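PDB 1IZ0: quinone oxidoreductase from Thermus thermophilus, which binds NADPH and probably catalyses its use as electron donor in the reduction of quinones. Local coordinates for residues E203-L208 / L230-R235; L154-R159 / A178-R183; L13-L18 / F277-A282; E33-N38 / G79-R84. All coordinates share one frame; numbering follows the deposited sequence.

Contact 1 (E203-L208 / L230-R235); sequences ESLGLL and LRLMRR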
loop_
_atom_site.group_PDB
_atom_site.type_symbol
_atom_site.label_atom_id
_atom_site.label_comp_id
_atom_site.label_asym_id
_atom_site.label_seq_id
_atom_site.Cartn_x
_atom_site.Cartn_y
_atom_site.Cartn_z
ATOM N N GLU A 203 2.604 -2.817 -22.953
ATOM C CA GLU A 203 2.910 -4.243 -22.904
ATOM C C GLU A 203 1.961 -4.949 -21.940
ATOM O O GLU A 203 1.536 -6.079 -22.186
ATOM C CB GLU A 203 4.357 -4.467 -22.453
ATOM C CG GLU A 203 5.408 -3.820 -23.353
ATOM C CD GLU A 203 5.345 -4.316 -24.792
ATOM O OE1 GLU A 203 5.391 -5.550 -25.002
ATOM O OE2 GLU A 203 5.261 -3.473 -25.716
ATOM N N SER A 204 1.638 -4.283 -20.836
ATOM C CA SER A 204 0.733 -4.863 -19.854
ATOM C C SER A 204 -0.641 -5.027 -20.480
ATOM O O SER A 204 -1.337 -6.001 -20.213
ATOM C CB SER A 204 0.627 -3.970 -18.618
ATOM O OG SER A 204 1.849 -3.939 -17.903
ATOM N N LEU A 205 -1.021 -4.069 -21.321
ATOM C CA LEU A 205 -2.316 -4.116 -21.987
ATOM C C LEU A 205 -2.379 -5.300 -22.939
ATOM O O LEU A 205 -3.445 -5.866 -23.166
ATOM C CB LEU A 205 -2.570 -2.812 -22.750
ATOM C CG LEU A 205 -2.937 -1.596 -21.891
ATOM C CD1 LEU A 205 -2.811 -0.333 -22.715
ATOM C CD2 LEU A 205 -4.357 -1.750 -21.352
ATOM N N GLY A 206 -1.230 -5.687 -23.483
ATOM C CA GLY A 206 -1.203 -6.814 -24.398
ATOM C C GLY A 206 -1.441 -8.144 -23.701
ATOM O O GLY A 206 -1.685 -9.160 -24.358
ATOM N N LEU A 207 -1.383 -8.141 -22.372
ATOM C CA LEU A 207 -1.572 -9.358 -21.581
ATOM C C LEU A 207 -3.041 -9.611 -21.279
ATOM O O LEU A 207 -3.419 -10.706 -20.859
ATOM C CB LEU A 207 -0.836 -9.240 -20.245
ATOM C CG LEU A 207 0.625 -8.785 -20.237
ATOM C CD1 LEU A 207 1.069 -8.542 -18.798
ATOM C CD2 LEU A 207 1.496 -9.831 -20.912
ATOM N N LEU A 208 -3.865 -8.588 -21.480
ATOM C CA LEU A 208 -5.290 -8.683 -21.187
ATOM C C LEU A 208 -6.145 -9.410 -22.209
ATOM O O LEU A 208 -5.897 -9.343 -23.409
ATOM C CB LEU A 208 -5.867 -7.279 -20.977
ATOM C CG LEU A 208 -5.354 -6.503 -19.763
ATOM C CD1 LEU A 208 -5.711 -5.028 -19.903
ATOM C CD2 LEU A 208 -5.955 -7.100 -18.490
ATOM N N LEU A 230 -6.765 2.722 -28.969
ATOM C CA LEU A 230 -7.191 1.963 -30.141
ATOM C C LEU A 230 -6.887 0.518 -29.806
ATOM O O LEU A 230 -7.568 -0.406 -30.260
ATOM C CB LEU A 230 -6.414 2.400 -31.379
ATOM N N ARG A 231 -5.846 0.340 -28.997
ATOM C CA ARG A 231 -5.447 -0.982 -28.540
ATOM C C ARG A 231 -6.532 -1.405 -27.557
ATOM O O ARG A 231 -6.798 -2.594 -27.370
ATOM C CB ARG A 231 -4.091 -0.908 -27.840
ATOM N N LEU A 232 -7.174 -0.405 -26.955
ATOM C CA LEU A 232 -8.240 -0.624 -25.983
ATOM C C LEU A 232 -9.562 -1.044 -26.613
ATOM O O LEU A 232 -10.345 -1.764 -25.996
ATOM C CB LEU A 232 -8.488 0.651 -25.183
ATOM C CG LEU A 232 -7.309 1.243 -24.424
ATOM C CD1 LEU A 232 -7.732 2.570 -23.829
ATOM C CD2 LEU A 232 -6.847 0.272 -23.340
HETATM N N MSE A 233 -9.812 -0.577 -27.832
HETATM C CA MSE A 233 -11.057 -0.880 -28.526
HETATM C C MSE A 233 -11.232 -2.333 -28.939
HETATM O O MSE A 233 -12.211 -2.970 -28.567
HETATM C CB MSE A 233 -11.201 0.002 -29.766
HETATM C CG MSE A 233 -11.339 1.488 -29.487
HETATM SE SE MSE A 233 -11.788 2.435 -31.129
HETATM C CE MSE A 233 -9.996 2.757 -31.779
ATOM N N ARG A 234 -10.292 -2.847 -29.721
ATOM C CA ARG A 234 -10.366 -4.219 -30.199
ATOM C C ARG A 234 -10.861 -5.195 -29.141
ATOM O O ARG A 234 -11.718 -6.034 -29.423
ATOM C CB ARG A 234 -9.004 -4.665 -30.725
ATOM N N ARG A 235 -10.350 -5.086 -27.920
ATOM C CA ARG A 235 -10.767 -6.011 -26.872
ATOM C C ARG A 235 -11.624 -5.411 -25.769
ATOM O O ARG A 235 -11.807 -6.028 -24.717
ATOM C CB ARG A 235 -9.537 -6.691 -26.261
ATOM C CG ARG A 235 -8.800 -7.579 -27.252
ATOM C CD ARG A 235 -7.827 -8.519 -26.567
ATOM N NE ARG A 235 -7.409 -9.595 -27.464
ATOM C CZ ARG A 235 -6.683 -10.647 -27.093
ATOM N NH1 ARG A 235 -6.282 -10.776 -25.836
ATOM N NH2 ARG A 235 -6.371 -11.578 -27.981
#
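A small two-part contact, one leucine pair and one hydrogen bond, joins Leu205 and Leu208 to Leu232 and Arg235 on the outer side of the nucleotide-binding domain, next to strand 238-241, an outermost strand of the parallel sheet. The segment 203-208 runs on from helix 201-205 through a type I beta turn, Leu205 to Leu208, toward the next strand; the segment 230-235 holds the short helix that precedes strand 238-241. The apolar half is made by branch ends. CD2 of Leu232 sits in the fork of Leu205, 3.8 Å from Leu205 CD2 and 4.1 Å from Leu205 CD1, and the two side chains cross obliquely. In Leu232 the branch carbon CG lies opposite the carbonyl carbon (chi1 -57°), which swings a side chain that leaves the backbone at a slant back toward the other helix. Both leucines also rest on Val239 of the edge strand, and Leu237 adds to the cover of Leu232 and Leu208.

The polar half lies at the surface. Arg235 reaches over with a chain extended from CG to NE and offers NH1 to Leu208 O at 2.8 Å. The oxygen lies only 10° out of the guanidinium plane, and NH1 approaches it in the carbonyl plane, on a lone pair; the bond is bent, with 140° at the hydrogen. Charge thus meets a neutral backbone oxygen rather than a carboxylate, a bond that probably profits from the arginine's charge while the hydrophobic burial comes from the leucines beneath.

Contact 2 (L154-R159 / A178-R183); sequences LAAASR and AEVPER. With SO4 (sulfate ion), chain B.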
loop_
_atom_site.group_PDB
_atom_site.type_symbol
_atom_site.label_atom_id
_atom_site.label_comp_id
_atom_site.label_asym_id
_atom_site.label_seq_id
_atom_site.Cartn_x
_atom_site.Cartn_y
_atom_site.Cartn_z
ATOM N N LEU A 154 -1.691 -14.325 -10.592
ATOM C CA LEU A 154 -0.435 -14.570 -11.303
ATOM C C LEU A 154 0.474 -13.504 -10.716
ATOM O O LEU A 154 0.276 -12.317 -10.976
ATOM C CB LEU A 154 -0.595 -14.319 -12.807
ATOM C CG LEU A 154 0.304 -14.989 -13.852
ATOM C CD1 LEU A 154 0.394 -14.052 -15.060
ATOM C CD2 LEU A 154 1.695 -15.284 -13.319
ATOM N N ALA A 155 1.452 -13.916 -9.917
ATOM C CA ALA A 155 2.364 -12.968 -9.283
ATOM C C ALA A 155 3.631 -12.818 -10.095
ATOM O O ALA A 155 4.113 -13.777 -10.692
ATOM C CB ALA A 155 2.710 -13.434 -7.862
ATOM N N ALA A 156 4.171 -11.608 -10.120
ATOM C CA ALA A 156 5.399 -11.363 -10.854
ATOM C C ALA A 156 6.337 -10.506 -10.016
ATOM O O ALA A 156 5.889 -9.678 -9.225
ATOM C CB ALA A 156 5.087 -10.677 -12.172
ATOM N N ALA A 157 7.636 -10.737 -10.173
ATOM C CA ALA A 157 8.661 -9.979 -9.460
ATOM C C ALA A 157 9.908 -9.939 -10.342
ATOM O O ALA A 157 9.952 -10.586 -11.391
ATOM C CB ALA A 157 8.975 -10.633 -8.115
ATOM N N SER A 158 10.925 -9.197 -9.918
ATOM C CA SER A 158 12.148 -9.068 -10.706
ATOM C C SER A 158 13.138 -10.229 -10.604
ATOM O O SER A 158 13.706 -10.658 -11.606
ATOM C CB SER A 158 12.875 -7.777 -10.323
ATOM O OG SER A 158 13.235 -7.783 -8.947
ATOM N N ARG A 159 13.337 -10.735 -9.395
ATOM C CA ARG A 159 14.300 -11.802 -9.150
ATOM C C ARG A 159 13.619 -13.109 -8.751
ATOM O O ARG A 159 12.608 -13.104 -8.052
ATOM C CB ARG A 159 15.253 -11.356 -8.030
ATOM C CG ARG A 159 16.742 -11.494 -8.322
ATOM C CD ARG A 159 17.420 -12.557 -7.436
ATOM N NE ARG A 159 17.039 -13.924 -7.798
ATOM C CZ ARG A 159 17.621 -15.024 -7.324
ATOM N NH1 ARG A 159 18.620 -14.933 -6.458
ATOM N NH2 ARG A 159 17.214 -16.221 -7.729
ATOM N N ALA A 178 10.255 -11.033 -17.139
ATOM C CA ALA A 178 10.578 -11.507 -18.481
ATOM C C ALA A 178 9.676 -12.652 -18.946
ATOM O O ALA A 178 9.401 -12.785 -20.145
ATOM C CB ALA A 178 12.044 -11.942 -18.540
ATOM N N GLU A 179 9.213 -13.476 -18.010
ATOM C CA GLU A 179 8.367 -14.610 -18.377
ATOM C C GLU A 179 6.859 -14.386 -18.265
ATOM O O GLU A 179 6.077 -15.261 -18.629
ATOM C CB GLU A 179 8.783 -15.852 -17.577
ATOM C CG GLU A 179 9.197 -15.569 -16.143
ATOM C CD GLU A 179 9.952 -16.732 -15.509
ATOM O OE1 GLU A 179 10.838 -17.295 -16.186
ATOM O OE2 GLU A 179 9.671 -17.075 -14.336
ATOM N N VAL A 180 6.449 -13.214 -17.786
ATOM C CA VAL A 180 5.026 -12.908 -17.655
ATOM C C VAL A 180 4.264 -13.037 -18.983
ATOM O O VAL A 180 3.157 -13.588 -19.022
ATOM C CB VAL A 180 4.810 -11.478 -17.072
ATOM C CG1 VAL A 180 3.381 -10.986 -17.364
ATOM C CG2 VAL A 180 5.032 -11.504 -15.560
ATOM N N PRO A 181 4.836 -12.518 -20.086
ATOM C CA PRO A 181 4.164 -12.609 -21.381
ATOM C C PRO A 181 3.754 -14.032 -21.750
ATOM O O PRO A 181 2.638 -14.263 -22.211
ATOM C CB PRO A 181 5.201 -12.034 -22.338
ATOM C CG PRO A 181 5.824 -10.946 -21.499
ATOM C CD PRO A 181 6.017 -11.635 -20.169
ATOM N N GLU A 182 4.653 -14.987 -21.550
ATOM C CA GLU A 182 4.346 -16.372 -21.876
ATOM C C GLU A 182 3.341 -16.960 -20.884
ATOM O O GLU A 182 2.526 -17.805 -21.248
ATOM C CB GLU A 182 5.626 -17.208 -21.899
ATOM N N ARG A 183 3.384 -16.514 -19.631
ATOM C CA ARG A 183 2.436 -17.034 -18.645
ATOM C C ARG A 183 1.034 -16.493 -18.939
ATOM O O ARG A 183 0.043 -17.230 -18.883
ATOM C CB ARG A 183 2.871 -16.664 -17.221
ATOM C CG ARG A 183 4.235 -17.243 -16.803
ATOM C CD ARG A 183 4.455 -18.663 -17.349
ATOM N NE ARG A 183 3.401 -19.587 -16.940
ATOM C CZ ARG A 183 3.074 -20.695 -17.604
ATOM N NH1 ARG A 183 3.714 -21.024 -18.719
ATOM N NH2 ARG A 183 2.101 -21.474 -17.156
HETATM S S SO4 B . 10.357 -5.816 -7.895
HETATM O O1 SO4 B . 9.756 -5.370 -6.451
HETATM O O2 SO4 B . 10.048 -7.228 -8.014
HETATM O O3 SO4 B . 9.822 -5.092 -8.846
HETATM O O4 SO4 B . 11.779 -5.656 -7.708
#
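Val180 meets the strand with one methyl: CG2 stands 3.5 Å from Ala156 CB, tighter than usual for two carbons. The valine has CG1 opposite its own backbone N (chi1 161°), which leaves CG2 beside that N and facing the alanine. Consistent with the small side chain of Ala156, the first turn of helix 180-186 comes close, with the CA atoms of Ala156 and Val180 7.0 Å apart. Two residues back along the strand, Leu154 and Arg183 cross at about a right angle, and the contact is looser: Leu154 CD1 meets Arg183 CB at 4.2 Å. Only the root of the arginine takes part. Its chain then bends at two successive torsions and carries the guanidinium away to a salt bridge with Glu173, while no hydrogen bond links the two segments.

At the far end of strand 152-157 the backbone opens onto a sulfate ion, probably from the crystallisation liquor. Ser158 holds it twice, through its N to O2 at 2.9 Å and through OG to O4, also at 2.9 Å; Lys162 NZ and Tyr177 OH add further bonds. All three residues bind NADPH, and the ion probably marks where a phosphate of the cofactor sits.

Strand 152-157 is flanked in the sheet by 128-131 and 173-176, in the 3-2-1-4-5-6 order of a Rossmann fold. Leu154 and Ala156 point to one face, where helix 180-186 packs and where Val180 also meets Leu207; Ala155 and Ala157 point to the other, against Ala134, Lys162 and Leu163.

Contact 3 (L13-L18 / F277-A282); sequences LELVDL and FPFAEA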
loop_
_atom_site.group_PDB
_atom_site.type_symbol
_atom_site.label_atom_id
_atom_site.label_comp_id
_atom_site.label_asym_id
_atom_site.label_seq_id
_atom_site.Cartn_x
_atom_site.Cartn_y
_atom_site.Cartn_z
ATOM N N LEU A 13 16.401 14.685 6.969
ATOM C CA LEU A 13 15.428 14.726 8.058
ATOM C C LEU A 13 16.160 15.228 9.291
ATOM O O LEU A 13 17.379 15.100 9.375
ATOM C CB LEU A 13 14.893 13.321 8.348
ATOM C CG LEU A 13 14.070 12.628 7.259
ATOM C CD1 LEU A 13 13.809 11.188 7.670
ATOM C CD2 LEU A 13 12.761 13.374 7.051
ATOM N N GLU A 14 15.434 15.791 10.251
ATOM C CA GLU A 14 16.088 16.251 11.468
ATOM C C GLU A 14 15.330 15.824 12.720
ATOM O O GLU A 14 14.118 16.011 12.819
ATOM C CB GLU A 14 16.246 17.777 11.469
ATOM C CG GLU A 14 17.037 18.277 12.676
ATOM C CD GLU A 14 17.029 19.788 12.822
ATOM O OE1 GLU A 14 17.574 20.287 13.833
ATOM O OE2 GLU A 14 16.482 20.475 11.932
ATOM N N LEU A 15 16.053 15.236 13.666
ATOM C CA LEU A 15 15.466 14.802 14.925
ATOM C C LEU A 15 15.350 16.069 15.770
ATOM O O LEU A 15 16.355 16.690 16.117
ATOM C CB LEU A 15 16.376 13.773 15.597
ATOM C CG LEU A 15 15.891 13.054 16.863
ATOM C CD1 LEU A 15 15.902 14.013 18.044
ATOM C CD2 LEU A 15 14.500 12.492 16.628
ATOM N N VAL A 16 14.120 16.450 16.091
ATOM C CA VAL A 16 13.871 17.666 16.848
ATOM C C VAL A 16 12.881 17.493 17.994
ATOM O O VAL A 16 12.155 16.501 18.068
ATOM C CB VAL A 16 13.338 18.768 15.893
ATOM C CG1 VAL A 16 12.797 19.948 16.676
ATOM C CG2 VAL A 16 14.453 19.230 14.968
ATOM N N ASP A 17 12.875 18.468 18.898
ATOM C CA ASP A 17 11.953 18.477 20.022
ATOM C C ASP A 17 10.827 19.411 19.611
ATOM O O ASP A 17 11.085 20.520 19.158
ATOM C CB ASP A 17 12.629 19.031 21.274
ATOM C CG ASP A 17 13.614 18.062 21.876
ATOM O OD1 ASP A 17 13.181 16.977 22.322
ATOM O OD2 ASP A 17 14.822 18.382 21.905
ATOM N N LEU A 18 9.587 18.960 19.747
ATOM C CA LEU A 18 8.441 19.786 19.389
ATOM C C LEU A 18 7.422 19.783 20.512
ATOM O O LEU A 18 7.455 18.922 21.388
ATOM C CB LEU A 18 7.772 19.268 18.110
ATOM C CG LEU A 18 8.566 19.387 16.805
ATOM C CD1 LEU A 18 7.698 18.881 15.648
ATOM C CD2 LEU A 18 8.984 20.849 16.573
ATOM N N PHE A 277 12.860 -0.737 11.407
ATOM C CA PHE A 277 13.873 0.200 11.871
ATOM C C PHE A 277 13.473 0.914 13.157
ATOM O O PHE A 277 12.297 1.218 13.386
ATOM C CB PHE A 277 14.144 1.255 10.793
ATOM C CG PHE A 277 14.714 0.697 9.524
ATOM C CD1 PHE A 277 16.085 0.730 9.288
ATOM C CD2 PHE A 277 13.888 0.090 8.586
ATOM C CE1 PHE A 277 16.625 0.161 8.139
ATOM C CE2 PHE A 277 14.416 -0.484 7.433
ATOM C CZ PHE A 277 15.790 -0.450 7.208
ATOM N N PRO A 278 14.454 1.171 14.029
ATOM C CA PRO A 278 14.184 1.866 15.289
ATOM C C PRO A 278 13.964 3.341 14.933
ATOM O O PRO A 278 14.430 3.806 13.896
ATOM C CB PRO A 278 15.471 1.659 16.085
ATOM C CG PRO A 278 16.032 0.376 15.505
ATOM C CD PRO A 278 15.793 0.558 14.038
ATOM N N PHE A 279 13.259 4.066 15.790
ATOM C CA PHE A 279 12.977 5.477 15.564
ATOM C C PHE A 279 14.219 6.242 15.105
ATOM O O PHE A 279 14.173 7.021 14.147
ATOM C CB PHE A 279 12.441 6.089 16.856
ATOM C CG PHE A 279 11.895 7.473 16.690
ATOM C CD1 PHE A 279 12.535 8.561 17.275
ATOM C CD2 PHE A 279 10.731 7.690 15.965
ATOM C CE1 PHE A 279 12.018 9.846 17.140
ATOM C CE2 PHE A 279 10.208 8.972 15.827
ATOM C CZ PHE A 279 10.852 10.049 16.414
ATOM N N ALA A 280 15.328 6.002 15.795
ATOM C CA ALA A 280 16.593 6.658 15.503
ATOM C C ALA A 280 17.102 6.468 14.072
ATOM O O ALA A 280 17.839 7.315 13.562
ATOM C CB ALA A 280 17.655 6.178 16.498
ATOM N N GLU A 281 16.715 5.372 13.424
ATOM C CA GLU A 281 17.172 5.095 12.061
ATOM C C GLU A 281 16.214 5.478 10.932
ATOM O O GLU A 281 16.223 4.869 9.860
ATOM C CB GLU A 281 17.553 3.615 11.950
ATOM C CG GLU A 281 18.816 3.271 12.736
ATOM C CD GLU A 281 19.065 1.778 12.848
ATOM O OE1 GLU A 281 19.003 1.078 11.812
ATOM O OE2 GLU A 281 19.338 1.307 13.976
ATOM N N ALA A 282 15.415 6.514 11.158
ATOM C CA ALA A 282 14.454 6.982 10.163
ATOM C C ALA A 282 15.025 7.134 8.750
ATOM O O ALA A 282 14.425 6.662 7.781
ATOM C CB ALA A 282 13.854 8.307 10.614
#
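Leu13 and Ala282 form the buried part of this contact, Leu15 and Phe279 the part that runs out to the surface. Inside, Leu13 CD1 lies 4.1 Å from Ala282 CB, at the start of helix 282-288, and Leu13 is further enclosed by Phe286 and Pro59. Outside, the approach is closer although Leu15 itself is exposed: its CD2 comes to 3.7 Å from Phe279 CE1. There the leucine and the ring cross at about a right angle. Phe279 is itself buried, and its CG points opposite the backbone N (chi1 -170°), which sends the ring from the short 3-10 segment 279-280 across to strand 13-17.

Trp4, on the partner strand 2-6 of the two-stranded hairpin, ties the halves together. It touches Leu13, Leu15 and Ala282, and meets the Phe279 ring with the planes at about 50°. The N-terminal hairpin is thereby laid against residues near the C-terminus. Between the two segments the attraction is wholly apolar, without a hydrogen bond; Trp4 NE1 bonds to Phe279 O and Leu13 N to Glu283 OE2, so the apolar contact itself has little directionality, and the specific polar bonds lie beside it.

Contact 4 (E33-N38 / G79-R84); sequences EAVGLN and GGLAER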
loop_
_atom_site.group_PDB
_atom_site.type_symbol
_atom_site.label_atom_id
_atom_site.label_comp_id
_atom_site.label_asym_id
_atom_site.label_seq_id
_atom_site.Cartn_x
_atom_site.Cartn_y
_atom_site.Cartn_z
ATOM N N GLU A 33 3.418 3.904 18.224
ATOM C CA GLU A 33 4.189 2.694 18.486
ATOM C C GLU A 33 4.938 2.277 17.223
ATOM O O GLU A 33 6.085 1.836 17.288
ATOM C CB GLU A 33 3.268 1.554 18.929
ATOM C CG GLU A 33 2.705 1.721 20.330
ATOM C CD GLU A 33 1.805 0.566 20.725
ATOM O OE1 GLU A 33 0.746 0.389 20.088
ATOM O OE2 GLU A 33 2.161 -0.172 21.666
ATOM N N ALA A 34 4.288 2.425 16.073
ATOM C CA ALA A 34 4.904 2.048 14.809
ATOM C C ALA A 34 4.408 2.937 13.675
ATOM O O ALA A 34 3.318 3.515 13.746
ATOM C CB ALA A 34 4.608 0.582 14.497
ATOM N N VAL A 35 5.225 3.049 12.633
ATOM C CA VAL A 35 4.887 3.863 11.481
ATOM C C VAL A 35 5.245 3.083 10.229
ATOM O O VAL A 35 6.376 2.614 10.083
ATOM C CB VAL A 35 5.682 5.194 11.483
ATOM C CG1 VAL A 35 5.195 6.083 10.364
ATOM C CG2 VAL A 35 5.530 5.899 12.823
ATOM N N GLY A 36 4.281 2.926 9.331
ATOM C CA GLY A 36 4.550 2.205 8.103
ATOM C C GLY A 36 4.932 3.204 7.028
ATOM O O GLY A 36 4.242 4.196 6.839
ATOM N N LEU A 37 6.030 2.954 6.327
ATOM C CA LEU A 37 6.464 3.871 5.284
ATOM C C LEU A 37 5.995 3.416 3.911
ATOM O O LEU A 37 5.852 2.216 3.650
ATOM C CB LEU A 37 7.990 4.007 5.299
ATOM C CG LEU A 37 8.583 4.566 6.601
ATOM C CD1 LEU A 37 10.079 4.798 6.414
ATOM C CD2 LEU A 37 7.897 5.872 6.970
ATOM N N ASN A 38 5.756 4.387 3.036
ATOM C CA ASN A 38 5.277 4.111 1.687
ATOM C C ASN A 38 6.132 4.844 0.661
ATOM O O ASN A 38 6.754 5.857 0.972
ATOM C CB ASN A 38 3.829 4.585 1.556
ATOM C CG ASN A 38 2.921 3.960 2.588
ATOM O OD1 ASN A 38 2.496 2.813 2.442
ATOM N ND2 ASN A 38 2.630 4.707 3.654
ATOM N N GLY A 79 2.803 13.919 10.254
ATOM C CA GLY A 79 2.964 13.787 11.693
ATOM C C GLY A 79 3.221 12.384 12.212
ATOM O O GLY A 79 3.270 12.170 13.422
ATOM N N GLY A 80 3.406 11.429 11.309
ATOM C CA GLY A 80 3.646 10.058 11.733
ATOM C C GLY A 80 4.895 9.825 12.562
ATOM O O GLY A 80 4.820 9.282 13.672
ATOM N N LEU A 81 6.048 10.223 12.025
ATOM C CA LEU A 81 7.325 10.035 12.704
ATOM C C LEU A 81 7.518 10.943 13.906
ATOM O O LEU A 81 8.429 11.781 13.941
ATOM C CB LEU A 81 8.480 10.231 11.715
ATOM C CG LEU A 81 8.618 9.121 10.677
ATOM C CD1 LEU A 81 9.738 9.462 9.712
ATOM C CD2 LEU A 81 8.899 7.797 11.383
ATOM N N ALA A 82 6.658 10.763 14.900
ATOM C CA ALA A 82 6.724 11.548 16.122
ATOM C C ALA A 82 6.184 10.695 17.262
ATOM O O ALA A 82 5.558 9.660 17.023
ATOM C CB ALA A 82 5.897 12.821 15.973
ATOM N N GLU A 83 6.419 11.128 18.496
ATOM C CA GLU A 83 5.954 10.388 19.664
ATOM C C GLU A 83 4.446 10.415 19.833
ATOM O O GLU A 83 3.861 9.453 20.334
ATOM C CB GLU A 83 6.614 10.929 20.934
ATOM C CG GLU A 83 8.030 10.442 21.126
ATOM C CD GLU A 83 8.630 10.923 22.424
ATOM O OE1 GLU A 83 8.893 12.140 22.544
ATOM O OE2 GLU A 83 8.833 10.083 23.328
ATOM N N ARG A 84 3.819 11.512 19.425
ATOM C CA ARG A 84 2.373 11.650 19.541
ATOM C C ARG A 84 1.813 12.395 18.339
ATOM O O ARG A 84 2.483 13.268 17.780
ATOM C CB ARG A 84 2.011 12.394 20.834
ATOM C CG ARG A 84 2.328 11.604 22.100
ATOM C CD ARG A 84 2.214 12.453 23.354
ATOM N NE ARG A 84 2.602 11.702 24.550
ATOM C CZ ARG A 84 1.891 10.707 25.081
ATOM N NH1 ARG A 84 0.745 10.335 24.525
ATOM N NH2 ARG A 84 2.327 10.078 26.167
#
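An inverse gamma turn centred on Leu81 meets Val35 from two sides of its own bond, through Gly80 O and through Leu81 CD2. Ala82 N closes the turn onto Gly80 O at 2.7 Å, and Val35 CG2 lies 3.6 Å from that same oxygen. The loop backbone draws up to the strand at Gly80, its CA 6.3 Å from the CA of Val35; a beta carbon there would point at the strand and come within 3.4 Å of Val35 CG1, a tight fit.

The same methyl has a second neighbour. Leu81 CD2 packs 4.1 Å from Val35 CG2 and equally far from Val35 CB; the leucine leaves its backbone at a slant, and its CG, opposite the carbonyl carbon (chi1 -71°), brings the branch end back to the valine. Val300 and Phe286 also touch Leu81, closing a buried cluster over strand 27-37 in the mixed beta-sheet domain, which in this family is GroES-like. Just upstream, Glu33 and Ala34 both face Val64 in a classic beta bulge, and Val35 itself pairs through its backbone with Val300.

No hydrogen bond crosses between the segments. The turn satisfies Gly80 O from within its own loop, which is consistent with a buried carbonyl oxygen lying beside an apolar methyl.

How the contacts relate
The four contacts fall into two touching pairs, one in each part of the molecule. Contacts 1 and 2 belong to the Rossmann-like domain, their centres 18 Å apart; they meet where Leu207 CD1 packs 3.7 Å from Val180 CG1. Contacts 3 and 4 lie in the other part, with centres 10 Å apart, and join through Phe279 CE2, 3.8 Å from Leu81 O. Between the pairs nothing touches: centres are about 34 to 46 Å apart, and even contacts 2 and 4 leave about 17 Å between nearest atoms. Contact 2 alone holds an NADPH-binding residue, Ser158, and the sulfate; the other three lie away from the known cofactor residues.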